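Local coordinates for putative iron-regulated protein A (Parabacteroides distasonis ATCC 8503, PDB 4ECG) that binds calcium ions and, as an imelysin-like protein of the peptidase M75 family, is a putative metalloendopeptidase probably linked to iron regulation, at residues 333-337 with 364-368; 326-330 with 371-375; 145-151 with 180-184; 62-66 with 174-178; 95-99 with 190-195. One frame throughout, in Å; residues are numbered along the deposited sequence.

Contact 1: 333-337 with 364-368; sequences QIDKT and ACADL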
# COMPACT_ATOMS: atom_id res chain seq x y z
N GLN A 333 6.90 -19.00 -1.93
CA GLN A 333 5.79 -18.46 -1.18
C GLN A 333 5.34 -17.09 -1.67
O GLN A 333 4.14 -16.81 -1.64
CB GLN A 333 6.13 -18.38 0.32
CG GLN A 333 4.94 -18.24 1.22
CD GLN A 333 3.98 -19.41 1.16
OE1 GLN A 333 4.38 -20.57 1.18
NE2 GLN A 333 2.68 -19.11 1.11
N ILE A 334 6.27 -16.23 -2.08
CA ILE A 334 5.88 -14.90 -2.63
C ILE A 334 4.98 -15.15 -3.86
O ILE A 334 3.85 -14.65 -3.96
CB ILE A 334 7.13 -14.01 -2.99
CG1 ILE A 334 7.84 -13.55 -1.70
CG2 ILE A 334 6.73 -12.81 -3.84
CD1 ILE A 334 9.32 -13.21 -1.83
N ASP A 335 5.47 -15.99 -4.76
CA ASP A 335 4.71 -16.35 -5.96
C ASP A 335 3.39 -17.11 -5.66
O ASP A 335 2.40 -16.87 -6.32
CB ASP A 335 5.60 -17.13 -6.92
CG ASP A 335 6.53 -16.19 -7.76
OD1 ASP A 335 6.49 -14.95 -7.63
OD2 ASP A 335 7.32 -16.73 -8.57
N LYS A 336 3.36 -17.98 -4.66
CA LYS A 336 2.12 -18.69 -4.27
C LYS A 336 1.06 -17.69 -3.74
O LYS A 336 -0.13 -17.85 -3.96
CB LYS A 336 2.48 -19.70 -3.20
CG LYS A 336 1.66 -20.97 -3.12
CD LYS A 336 2.37 -21.96 -2.18
CE LYS A 336 1.39 -22.69 -1.25
NZ LYS A 336 2.07 -23.53 -0.23
N THR A 337 1.52 -16.64 -3.09
CA THR A 337 0.61 -15.70 -2.43
C THR A 337 -0.02 -14.81 -3.48
O THR A 337 -1.21 -14.59 -3.44
CB THR A 337 1.33 -14.88 -1.32
OG1 THR A 337 1.98 -15.80 -0.42
CG2 THR A 337 0.34 -13.96 -0.57
N ALA A 364 -1.95 -18.38 2.42
CA ALA A 364 -0.67 -18.10 1.80
C ALA A 364 -0.06 -16.82 2.40
O ALA A 364 1.18 -16.75 2.58
CB ALA A 364 -0.81 -18.00 0.30
N CYS A 365 -0.89 -15.82 2.72
CA CYS A 365 -0.38 -14.61 3.41
C CYS A 365 0.09 -14.97 4.81
O CYS A 365 1.08 -14.44 5.29
CB CYS A 365 -1.41 -13.50 3.52
SG CYS A 365 -2.01 -12.82 1.95
N ALA A 366 -0.61 -15.87 5.48
CA ALA A 366 -0.22 -16.21 6.86
C ALA A 366 1.17 -16.93 6.83
O ALA A 366 2.08 -16.62 7.64
CB ALA A 366 -1.31 -17.03 7.58
N ASP A 367 1.35 -17.85 5.89
CA ASP A 367 2.67 -18.49 5.66
C ASP A 367 3.79 -17.51 5.17
O ASP A 367 4.92 -17.69 5.50
CB ASP A 367 2.53 -19.68 4.65
CG ASP A 367 1.69 -20.85 5.21
OD1 ASP A 367 1.57 -20.99 6.45
OD2 ASP A 367 1.17 -21.67 4.40
N LEU A 368 3.48 -16.48 4.40
CA LEU A 368 4.52 -15.54 3.94
C LEU A 368 4.94 -14.76 5.18
O LEU A 368 6.11 -14.50 5.38
CB LEU A 368 3.97 -14.59 2.88
CG LEU A 368 4.86 -13.55 2.21
CD1 LEU A 368 6.22 -14.13 1.78
CD2 LEU A 368 4.09 -12.98 1.03
O HOH W 1 0.76 -21.14 1.50
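Gln333 turns CG away from its own backbone N (chi1 -162°) and, with the chain bent at chi2, swings its amide across to the helix that carries Ala364, Asp367 and Leu368. Gln333 NE2 does the touching: it gives a weak, bent hydrogen bond to Ala364 O (3.2 Å, N-H...O angle 134°) and lies against the CB of Asp367, whose carboxylate plane stands perpendicular to the amide. A water joins the polar edge, accepting from Gln333 NE2 at 2.8 Å and donating to Asp367 OD2; Lys336 NZ reaches the same water weakly. Replacing Gln333 by alanine removes the amide, which would probably cost Ala364 O its weak cross-helix donor, leave the water with one donor fewer and open a gap beside Asp367 CB. The pairing is that of two nearly antiparallel helices, 324-343 and 355-377, whose local axes approach to 9.1 Å at 156°, as the small Ala364 opposite Thr337 permits. The threonine divides its two branches: OG1 turns back to donate to Gln333 O at 2.7 Å, on the other face of that carbonyl from Thr337 N, while CG2 meets Cys365 SG at 3.6 Å. On the apolar side, Leu368 spreads its methyls between neighbours, CD1 touching Ile334 CG1 (3.9 Å) and CD2 lying by Thr337 OG1. Helix 284-300 packs against Ile334, Thr337 and Leu368, and Val246 of helix 239-259 lies against Cys365.

Contact 2: 326-330 with 371-375; sequences LDSLM and GLGVV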
# COMPACT_ATOMS: atom_id res chain seq x y z
N LEU A 326 15.47 -22.10 3.09
CA LEU A 326 14.62 -21.02 3.54
C LEU A 326 14.40 -20.06 2.39
O LEU A 326 13.28 -19.65 2.15
CB LEU A 326 15.23 -20.29 4.75
CG LEU A 326 14.65 -18.94 5.12
CD1 LEU A 326 13.19 -19.04 5.49
CD2 LEU A 326 15.47 -18.40 6.30
N ASP A 327 15.46 -19.68 1.67
CA ASP A 327 15.29 -18.76 0.53
C ASP A 327 14.37 -19.37 -0.55
O ASP A 327 13.48 -18.72 -1.12
CB ASP A 327 16.63 -18.41 -0.11
CG ASP A 327 16.44 -17.69 -1.43
OD1 ASP A 327 15.89 -16.59 -1.40
OD2 ASP A 327 16.80 -18.23 -2.50
N SER A 328 14.63 -20.63 -0.84
CA SER A 328 13.87 -21.32 -1.84
C SER A 328 12.42 -21.39 -1.40
O SER A 328 11.53 -21.18 -2.21
CB SER A 328 14.48 -22.69 -2.04
OG SER A 328 13.76 -23.36 -3.01
N LEU A 329 12.17 -21.59 -0.10
CA LEU A 329 10.78 -21.62 0.38
C LEU A 329 10.07 -20.23 0.27
O LEU A 329 8.84 -20.16 0.09
CB LEU A 329 10.72 -22.15 1.81
CG LEU A 329 10.76 -23.66 2.04
CD1 LEU A 329 10.87 -23.85 3.55
CD2 LEU A 329 9.55 -24.43 1.46
N MSE A 330 10.85 -19.15 0.40
CA MSE A 330 10.41 -17.78 0.25
C MSE A 330 10.14 -17.39 -1.17
O MSE A 330 9.16 -16.68 -1.44
CB MSE A 330 11.46 -16.79 0.78
CG MSE A 330 11.50 -16.63 2.32
SE MSE A 330 10.02 -15.67 3.06
CE MSE A 330 9.76 -14.29 1.73
N GLY A 371 7.30 -16.88 7.22
CA GLY A 371 8.58 -16.96 6.50
C GLY A 371 9.43 -15.70 6.68
O GLY A 371 10.62 -15.77 6.98
N LEU A 372 8.80 -14.54 6.48
CA LEU A 372 9.47 -13.28 6.70
C LEU A 372 9.94 -13.14 8.17
O LEU A 372 10.98 -12.59 8.39
CB LEU A 372 8.57 -12.11 6.32
CG LEU A 372 8.21 -12.03 4.83
CD1 LEU A 372 6.95 -11.18 4.70
CD2 LEU A 372 9.42 -11.52 4.05
N GLY A 373 9.19 -13.65 9.14
CA GLY A 373 9.67 -13.72 10.55
C GLY A 373 10.98 -14.49 10.73
O GLY A 373 11.86 -14.09 11.54
N VAL A 374 11.11 -15.58 9.98
CA VAL A 374 12.27 -16.46 10.10
C VAL A 374 13.45 -15.74 9.46
O VAL A 374 14.52 -15.64 10.08
CB VAL A 374 12.05 -17.85 9.48
CG1 VAL A 374 13.33 -18.65 9.60
CG2 VAL A 374 10.94 -18.57 10.21
N VAL A 375 13.23 -15.16 8.28
CA VAL A 375 14.27 -14.35 7.66
C VAL A 375 14.72 -13.24 8.62
O VAL A 375 15.89 -13.01 8.75
CB VAL A 375 13.86 -13.72 6.31
CG1 VAL A 375 15.02 -12.87 5.81
CG2 VAL A 375 13.54 -14.77 5.24
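Met330, a selenomethionine, crosses Leu372 at about a right angle, and its terminal methyl CE comes to 3.6 Å from Leu372 CD2. Two successive bends bring it there: chi2 (-73°) and chi3 (-39°) fold the chain, so that SE lies over the backbone of Gly371, 3.7 Å from the Gly371 C atom, before CE turns off toward the leucine. The glycine matters for this approach, because a CB at its position would point into the selenium and clash with it. Farther up the same side chain, Met330 CG meets Val375 CG2 at 4.0 Å, the two groups passing at a slant. Leu326, one helical turn before Met330, repeats the oblique approach against Val374: its CD2 touches Val374 CG1 at 3.9 Å, with CD1 close behind, and CD2 also faces Val375 CG2 at 4.2 Å. Val375 is thus lodged between the two large side chains of the opposing helix, and everything that meets across this interface is apolar apart from backbone atoms. The local axes run at 148°, still broadly antiparallel, but stand 10.5 Å apart, a spacing filled by the long side chains. This is the end of a helical hairpin, near the start of helix 324-343 and the finish of helix 355-377. Thr319 of helix 315-322 packs on Leu326 and Val375, Leu233 of helix 225-233 on Leu372 and Val375, and Leu19 of an N-terminal loop on Leu326 and Val374.

Contact 3: 145-151 with 180-184; sequences LRGFHTA and VSERM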
# COMPACT_ATOMS: atom_id res chain seq x y z
N LEU A 145 -12.39 12.17 5.49
CA LEU A 145 -13.13 12.97 4.53
C LEU A 145 -12.30 13.28 3.27
O LEU A 145 -12.71 14.11 2.46
CB LEU A 145 -13.53 14.28 5.23
CG LEU A 145 -14.39 14.19 6.50
CD1 LEU A 145 -14.33 15.53 7.28
CD2 LEU A 145 -15.81 13.77 6.14
N ARG A 146 -11.14 12.65 3.12
CA ARG A 146 -10.32 12.90 1.98
C ARG A 146 -9.58 11.63 1.47
O ARG A 146 -10.03 10.54 1.69
CB ARG A 146 -9.39 14.10 2.29
CG ARG A 146 -8.37 13.82 3.35
CD ARG A 146 -7.26 14.85 3.34
NE ARG A 146 -6.23 14.55 4.35
CZ ARG A 146 -6.04 15.18 5.51
NH1 ARG A 146 -6.79 16.20 5.88
NH2 ARG A 146 -5.04 14.79 6.31
N GLY A 147 -8.51 11.78 0.70
CA GLY A 147 -7.65 10.66 0.31
C GLY A 147 -8.18 9.94 -0.92
O GLY A 147 -9.21 10.37 -1.49
N PHE A 148 -7.46 8.88 -1.31
CA PHE A 148 -7.76 8.07 -2.51
C PHE A 148 -9.24 7.64 -2.60
O PHE A 148 -9.84 7.65 -3.66
CB PHE A 148 -6.97 6.78 -2.52
CG PHE A 148 -5.63 6.86 -3.16
CD1 PHE A 148 -5.50 6.64 -4.50
CD2 PHE A 148 -4.49 7.03 -2.40
CE1 PHE A 148 -4.27 6.63 -5.09
CE2 PHE A 148 -3.25 7.03 -2.98
CZ PHE A 148 -3.15 6.84 -4.34
N HIS A 149 -9.81 7.29 -1.47
CA HIS A 149 -11.15 6.71 -1.51
C HIS A 149 -12.25 7.72 -1.59
O HIS A 149 -13.34 7.40 -2.06
CB HIS A 149 -11.33 5.72 -0.35
CG HIS A 149 -10.36 4.56 -0.41
ND1 HIS A 149 -10.32 3.70 -1.45
CD2 HIS A 149 -9.34 4.19 0.44
CE1 HIS A 149 -9.34 2.82 -1.25
NE2 HIS A 149 -8.74 3.12 -0.09
N THR A 150 -12.00 8.97 -1.18
CA THR A 150 -13.01 9.99 -1.33
C THR A 150 -13.06 10.36 -2.83
O THR A 150 -14.14 10.47 -3.40
CB THR A 150 -12.77 11.23 -0.41
OG1 THR A 150 -12.83 10.83 0.95
CG2 THR A 150 -13.82 12.32 -0.64
N ALA A 151 -11.91 10.57 -3.46
CA ALA A 151 -11.79 10.79 -4.91
C ALA A 151 -12.47 9.60 -5.66
O ALA A 151 -13.30 9.81 -6.52
CB ALA A 151 -10.31 10.95 -5.30
N VAL A 180 -9.43 17.42 -2.59
CA VAL A 180 -8.95 16.15 -2.25
C VAL A 180 -7.72 15.75 -3.10
O VAL A 180 -6.71 15.29 -2.57
CB VAL A 180 -10.09 15.15 -2.34
CG1 VAL A 180 -9.55 13.75 -2.45
CG2 VAL A 180 -11.09 15.39 -1.16
N SER A 181 -7.80 16.00 -4.41
CA SER A 181 -6.74 15.68 -5.32
C SER A 181 -5.51 16.62 -5.15
O SER A 181 -4.38 16.14 -5.30
CB SER A 181 -7.24 15.75 -6.76
OG SER A 181 -8.42 15.00 -6.97
N GLU A 182 -5.70 17.90 -4.82
CA GLU A 182 -4.57 18.80 -4.43
C GLU A 182 -3.83 18.19 -3.26
O GLU A 182 -2.62 18.20 -3.19
CB GLU A 182 -5.05 20.18 -3.96
CG GLU A 182 -5.18 21.21 -5.06
CD GLU A 182 -6.00 22.47 -4.70
OE1 GLU A 182 -5.88 23.03 -3.56
OE2 GLU A 182 -6.75 22.90 -5.61
N ARG A 183 -4.58 17.70 -2.30
CA ARG A 183 -3.99 17.22 -1.09
C ARG A 183 -3.34 15.83 -1.34
O ARG A 183 -2.31 15.53 -0.74
CB ARG A 183 -5.04 17.20 0.03
CG ARG A 183 -4.52 16.57 1.33
CD ARG A 183 -3.32 17.38 1.83
NE ARG A 183 -2.87 17.04 3.18
CZ ARG A 183 -3.30 17.62 4.31
NH1 ARG A 183 -4.22 18.54 4.32
NH2 ARG A 183 -2.81 17.26 5.47
N MSE A 184 -3.92 15.01 -2.22
CA MSE A 184 -3.26 13.75 -2.57
C MSE A 184 -1.85 14.07 -3.13
O MSE A 184 -0.89 13.44 -2.70
CB MSE A 184 -4.08 12.88 -3.54
CG MSE A 184 -5.26 12.17 -2.90
SE MSE A 184 -6.61 11.55 -4.13
CE MSE A 184 -5.43 10.43 -5.11
O HOH W 2 -6.76 14.05 -0.08
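Val180 and Met184 press into the start of helix 147-155 and make the close-packed half of this contact. Val180 CG1 sits 3.5 Å from Gly147 O, and its CG2 packs against Arg146 CB and Thr150 CG2. Met184, a selenomethionine, lays its SE 3.9 Å from Ala151 CB and, bent at chi3 (60°), sets its methyl CE over one face of the Phe148 ring, 4.0 Å from the centroid. This is a CH-pi contact within a Met-aromatic pair, the selenium standing farther off above the same face. Gly147 has a positive phi, a backbone shape that suits glycine; the local axes of 147-151 and 180-184 run roughly antiparallel, at 150°. Thr150 OG1 donates to Arg146 O from above the carbonyl plane, tying Thr150 back to the backbone before it. The polar half is more open: Arg183 is partly exposed, and a water bridges Gly147 N and Val180 O, its bond to Val180 O 2.8 Å long. Beyond it the guanidiniums of Arg146 and Arg183 stack, their centres 3.8 Å apart and planes 22° from parallel. Two like charges lie face to face, yet each has its own partners: Arg183 NE forms a salt bridge with Asp187, while Arg146 donates to Gly132 O, Ile130 O and Ser107 OG. A leucine in place of Arg146 would probably leave those two carbonyls without their donor and the Arg183 guanidinium without the flat group that covers one face. Phe148 also lies close to the side chain of Asp109, a calcium ligand, which puts the tight half beside a metal site.

Contact 4: 62-66 with 174-178; sequences VDKFI and LEYLK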
# COMPACT_ATOMS: atom_id res chain seq x y z
N VAL A 62 -7.62 15.12 -13.40
CA VAL A 62 -8.78 15.56 -12.61
C VAL A 62 -9.10 17.04 -12.93
O VAL A 62 -10.23 17.41 -13.14
CB VAL A 62 -8.51 15.37 -11.09
CG1 VAL A 62 -9.43 16.27 -10.28
CG2 VAL A 62 -8.67 13.92 -10.69
N ASP A 63 -8.10 17.88 -12.99
CA ASP A 63 -8.31 19.31 -13.30
C ASP A 63 -8.95 19.53 -14.65
O ASP A 63 -9.79 20.40 -14.83
CB ASP A 63 -7.00 20.07 -13.33
CG ASP A 63 -6.49 20.48 -11.93
OD1 ASP A 63 -7.26 20.31 -10.94
OD2 ASP A 63 -5.33 20.98 -11.84
N LYS A 64 -8.48 18.78 -15.64
CA LYS A 64 -8.97 18.91 -17.01
C LYS A 64 -10.45 18.47 -17.05
O LYS A 64 -11.30 19.14 -17.65
CB LYS A 64 -8.08 18.08 -17.92
CG LYS A 64 -8.59 17.80 -19.30
CD LYS A 64 -7.57 16.92 -20.06
CE LYS A 64 -7.84 16.91 -21.57
NZ LYS A 64 -6.77 16.28 -22.35
N PHE A 65 -10.77 17.37 -16.38
CA PHE A 65 -12.18 17.02 -16.19
C PHE A 65 -13.01 18.08 -15.44
O PHE A 65 -14.11 18.44 -15.89
CB PHE A 65 -12.36 15.72 -15.42
CG PHE A 65 -13.78 15.47 -14.99
CD1 PHE A 65 -14.76 15.28 -15.92
CD2 PHE A 65 -14.13 15.45 -13.66
CE1 PHE A 65 -16.10 15.11 -15.54
CE2 PHE A 65 -15.44 15.23 -13.27
CZ PHE A 65 -16.43 15.05 -14.22
N ILE A 66 -12.54 18.56 -14.30
CA ILE A 66 -13.33 19.58 -13.58
C ILE A 66 -13.67 20.74 -14.49
O ILE A 66 -14.85 21.11 -14.59
CB ILE A 66 -12.68 20.02 -12.27
CG1 ILE A 66 -12.78 18.84 -11.28
CG2 ILE A 66 -13.38 21.27 -11.73
CD1 ILE A 66 -11.94 18.99 -10.01
N LEU A 174 -17.62 18.88 -6.98
CA LEU A 174 -16.51 19.06 -7.92
C LEU A 174 -15.37 19.79 -7.25
O LEU A 174 -14.19 19.41 -7.39
CB LEU A 174 -16.95 19.83 -9.17
CG LEU A 174 -17.77 18.95 -10.14
CD1 LEU A 174 -18.54 19.85 -11.09
CD2 LEU A 174 -16.92 17.94 -10.92
N GLU A 175 -15.68 20.86 -6.55
CA GLU A 175 -14.64 21.55 -5.83
C GLU A 175 -14.01 20.62 -4.74
O GLU A 175 -12.79 20.63 -4.49
CB GLU A 175 -15.19 22.86 -5.25
CG GLU A 175 -14.11 23.69 -4.60
CD GLU A 175 -12.99 24.19 -5.56
OE1 GLU A 175 -13.28 24.33 -6.81
OE2 GLU A 175 -11.84 24.46 -5.04
N TYR A 176 -14.84 19.77 -4.14
CA TYR A 176 -14.38 18.84 -3.12
C TYR A 176 -13.34 17.91 -3.77
O TYR A 176 -12.23 17.83 -3.30
CB TYR A 176 -15.63 18.11 -2.57
CG TYR A 176 -15.47 17.35 -1.26
CD1 TYR A 176 -14.25 16.77 -0.85
CD2 TYR A 176 -16.56 17.17 -0.43
CE1 TYR A 176 -14.14 16.02 0.30
CE2 TYR A 176 -16.43 16.45 0.74
CZ TYR A 176 -15.22 15.90 1.11
OH TYR A 176 -15.15 15.23 2.31
N LEU A 177 -13.69 17.30 -4.90
CA LEU A 177 -12.82 16.44 -5.69
C LEU A 177 -11.48 17.12 -6.02
O LEU A 177 -10.43 16.47 -5.96
CB LEU A 177 -13.52 16.00 -6.98
CG LEU A 177 -12.72 15.14 -8.00
CD1 LEU A 177 -12.21 13.84 -7.32
CD2 LEU A 177 -13.50 14.84 -9.32
N LYS A 178 -11.52 18.39 -6.38
CA LYS A 178 -10.30 19.15 -6.67
C LYS A 178 -9.45 19.27 -5.40
O LYS A 178 -8.24 19.03 -5.44
CB LYS A 178 -10.65 20.54 -7.16
CG LYS A 178 -9.49 21.38 -7.72
CD LYS A 178 -9.82 22.86 -7.83
CE LYS A 178 -10.21 23.34 -9.23
NZ LYS A 178 -10.77 24.76 -9.20
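Leu174 opens the contact by meeting two residues of helix 29-68. Its CD2 comes to 3.9 Å from Phe65 CE2, the side chains crossing at about a right angle, and the same methyl faces Ile66 CG1 at 4.3 Å. Its carbonyl is touched as well, since Ile66 CD1 reaches Leu174 O at 3.5 Å. One residue on, Glu175 hardly meets the other helix but holds Lys178 through a salt bridge whose hydrogen bond is weak, OE1 to NZ at 3.5 Å. Leu177 comes next and points inward. Its CD2 lies at the edge of the Phe65 ring, near the ring plane, while its CG packs against Val62 CG1 at 4.2 Å. Lys178 ends the walk with the aliphatic part of its chain: CB lies 3.5 Å from Ile66 CD1, tighter than usual for two carbons, and CG passes Asp63 OD1. Ile66 reaches across because chi1 (-71°) sets CG1 anti to the carbonyl carbon and chi2 (168°) extends CD1 between Leu174 O and Lys178 CB. The Lys178 ammonium does not contact Asp63, whose OD1 instead forms a salt bridge with Lys59 of its own helix. The local axes are 10.3 Å apart and nearly antiparallel at 165°, as in a helical bundle. Around the pair, Phe65 also packs on Leu74 of helix 71-89 and on Leu164 in a loop, and Leu177 on Met154 and Leu155 of helix 147-155. The far side of the helix 171-196 segment, at Tyr176, is covered by helix 115-124.

Contact 5: 95-99 with 190-195; sequences LFGVA and DLYNGW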
# COMPACT_ATOMS: atom_id res chain seq x y z
N LEU A 95 6.17 1.20 4.78
CA LEU A 95 5.42 2.32 5.32
C LEU A 95 6.19 2.95 6.47
O LEU A 95 5.79 4.00 7.00
CB LEU A 95 4.05 1.87 5.84
CG LEU A 95 3.03 1.64 4.74
CD1 LEU A 95 1.90 0.83 5.37
CD2 LEU A 95 2.58 2.99 4.16
N PHE A 96 7.29 2.32 6.87
CA PHE A 96 8.18 2.96 7.85
C PHE A 96 8.77 4.22 7.27
O PHE A 96 8.76 4.40 6.07
CB PHE A 96 9.28 2.04 8.35
CG PHE A 96 10.05 1.35 7.29
CD1 PHE A 96 11.12 1.96 6.69
CD2 PHE A 96 9.72 0.05 6.91
CE1 PHE A 96 11.88 1.28 5.74
CE2 PHE A 96 10.44 -0.63 5.93
CZ PHE A 96 11.54 -0.02 5.35
N GLY A 97 9.30 5.08 8.12
CA GLY A 97 9.91 6.30 7.64
C GLY A 97 8.86 7.35 7.40
O GLY A 97 8.02 7.57 8.23
N VAL A 98 8.91 8.04 6.27
CA VAL A 98 8.14 9.26 6.15
C VAL A 98 6.62 8.96 6.17
O VAL A 98 5.85 9.68 6.80
CB VAL A 98 8.58 10.08 4.90
CG1 VAL A 98 7.82 11.41 4.79
CG2 VAL A 98 10.06 10.37 4.92
N ALA A 99 6.20 7.90 5.49
CA ALA A 99 4.78 7.54 5.44
C ALA A 99 4.19 7.44 6.88
O ALA A 99 3.12 7.99 7.17
CB ALA A 99 4.56 6.26 4.64
N ASP A 190 5.31 15.32 -0.32
CA ASP A 190 5.96 15.28 0.98
C ASP A 190 6.65 13.91 1.19
O ASP A 190 7.75 13.85 1.69
CB ASP A 190 5.00 15.66 2.13
CG ASP A 190 4.65 17.18 2.14
OD1 ASP A 190 5.38 17.94 1.50
OD2 ASP A 190 3.64 17.60 2.74
N LEU A 191 6.03 12.85 0.71
CA LEU A 191 6.54 11.50 0.86
C LEU A 191 7.87 11.34 0.13
O LEU A 191 8.83 10.82 0.69
CB LEU A 191 5.50 10.50 0.28
CG LEU A 191 5.68 9.00 0.47
CD1 LEU A 191 6.06 8.68 1.92
CD2 LEU A 191 4.39 8.27 0.03
N TYR A 192 7.90 11.75 -1.13
CA TYR A 192 9.09 11.56 -1.96
C TYR A 192 10.17 12.51 -1.46
O TYR A 192 11.29 12.04 -1.19
CB TYR A 192 8.82 11.75 -3.46
CG TYR A 192 10.04 11.82 -4.32
CD1 TYR A 192 10.81 10.69 -4.56
CD2 TYR A 192 10.45 13.02 -4.89
CE1 TYR A 192 11.96 10.74 -5.35
CE2 TYR A 192 11.59 13.07 -5.71
CZ TYR A 192 12.34 11.93 -5.93
OH TYR A 192 13.47 11.96 -6.71
N ASN A 193 9.84 13.79 -1.27
CA ASN A 193 10.80 14.75 -0.69
C ASN A 193 11.28 14.36 0.68
O ASN A 193 12.42 14.54 0.99
CB ASN A 193 10.27 16.18 -0.63
CG ASN A 193 10.04 16.76 -2.02
OD1 ASN A 193 10.73 16.43 -2.95
ND2 ASN A 193 9.02 17.58 -2.15
N GLY A 194 10.41 13.83 1.51
CA GLY A 194 10.83 13.41 2.85
C GLY A 194 11.95 12.37 2.80
O GLY A 194 12.87 12.43 3.56
N TRP A 195 11.84 11.41 1.89
CA TRP A 195 12.90 10.43 1.69
C TRP A 195 14.11 11.06 1.02
O TRP A 195 15.23 10.82 1.46
CB TRP A 195 12.40 9.26 0.85
CG TRP A 195 11.69 8.23 1.65
CD1 TRP A 195 10.39 8.29 2.17
CD2 TRP A 195 12.20 6.95 2.09
NE1 TRP A 195 10.12 7.17 2.91
CE2 TRP A 195 11.14 6.33 2.88
CE3 TRP A 195 13.37 6.31 1.92
CZ2 TRP A 195 11.28 5.08 3.41
CZ3 TRP A 195 13.50 5.06 2.46
CH2 TRP A 195 12.47 4.44 3.17
O HOH W 3 7.82 5.86 4.07
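Val98 and Trp195 form the heart of the apolar part, their side chains sliding past each other in opposite directions. Val98 CG2 reaches Trp195 CD1 at 3.5 Å and lies equally near the Gly194 C atom, while CG1 settles over the backbone by Gly194 CA. With CG1 anti to the backbone N (chi1 -177°), both methyls come into contact with helix 171-196, and the absence of a side chain at Gly194 makes room for CG1, since a CB there would clash with Val98 CG1. Leu191 adds its CD1, which touches Ala99 CB at 3.9 Å and Val98 CB at 4.1 Å. The aromatic residues are more distant: the side chains of Phe96 and Trp195 cross at about a right angle, with Phe96 CE1 4.1 Å from Trp195 CH2.

Polar linkage between the segments runs through one water, set in the plane of the indole at its edge. It accepts from Trp195 NE1 at 2.9 Å and from Ala99 N at 3.0 Å, and donates to Phe96 O at 2.6 Å, thereby joining the indole to the turn that leads into helix 98-101. Gly97 occupies the N-cap position of that short helix, with backbone angles that suit glycine.

The site lies near the C-terminal end of helix 171-196. Tyr208 of helix 208-214 meets Trp195 edge-to-face and also packs on Phe96 and Val98, helix 29-68 covers Leu191 and Trp195, and Leu104 of helix 104-109 lies on Val98 and Leu191.

The five contacts divide between two regions of a largely helical chain. Contacts 4, 3 and 5 follow each other along helix 171-196, pairing it with helix 29-68, helix 147-155 and the turn and helix start at 95-99; contacts 3 and 4 touch, centres about 11 Å apart, and contacts 3 and 5 have centres about 18 Å apart. The segments of contact 4 alternate with those of contacts 3 and 5, while contact 3 falls between those of contact 5, so one helix gathers pieces distant in sequence. Contacts 1 and 2 come later, both joining helices 324-343 and 355-377, centres about 10 Å apart, with Leu368 CD1 packed on Met330 CE. Contacts 1 and 4, centres about 40 Å apart, lie on opposite sides of the chain's centre.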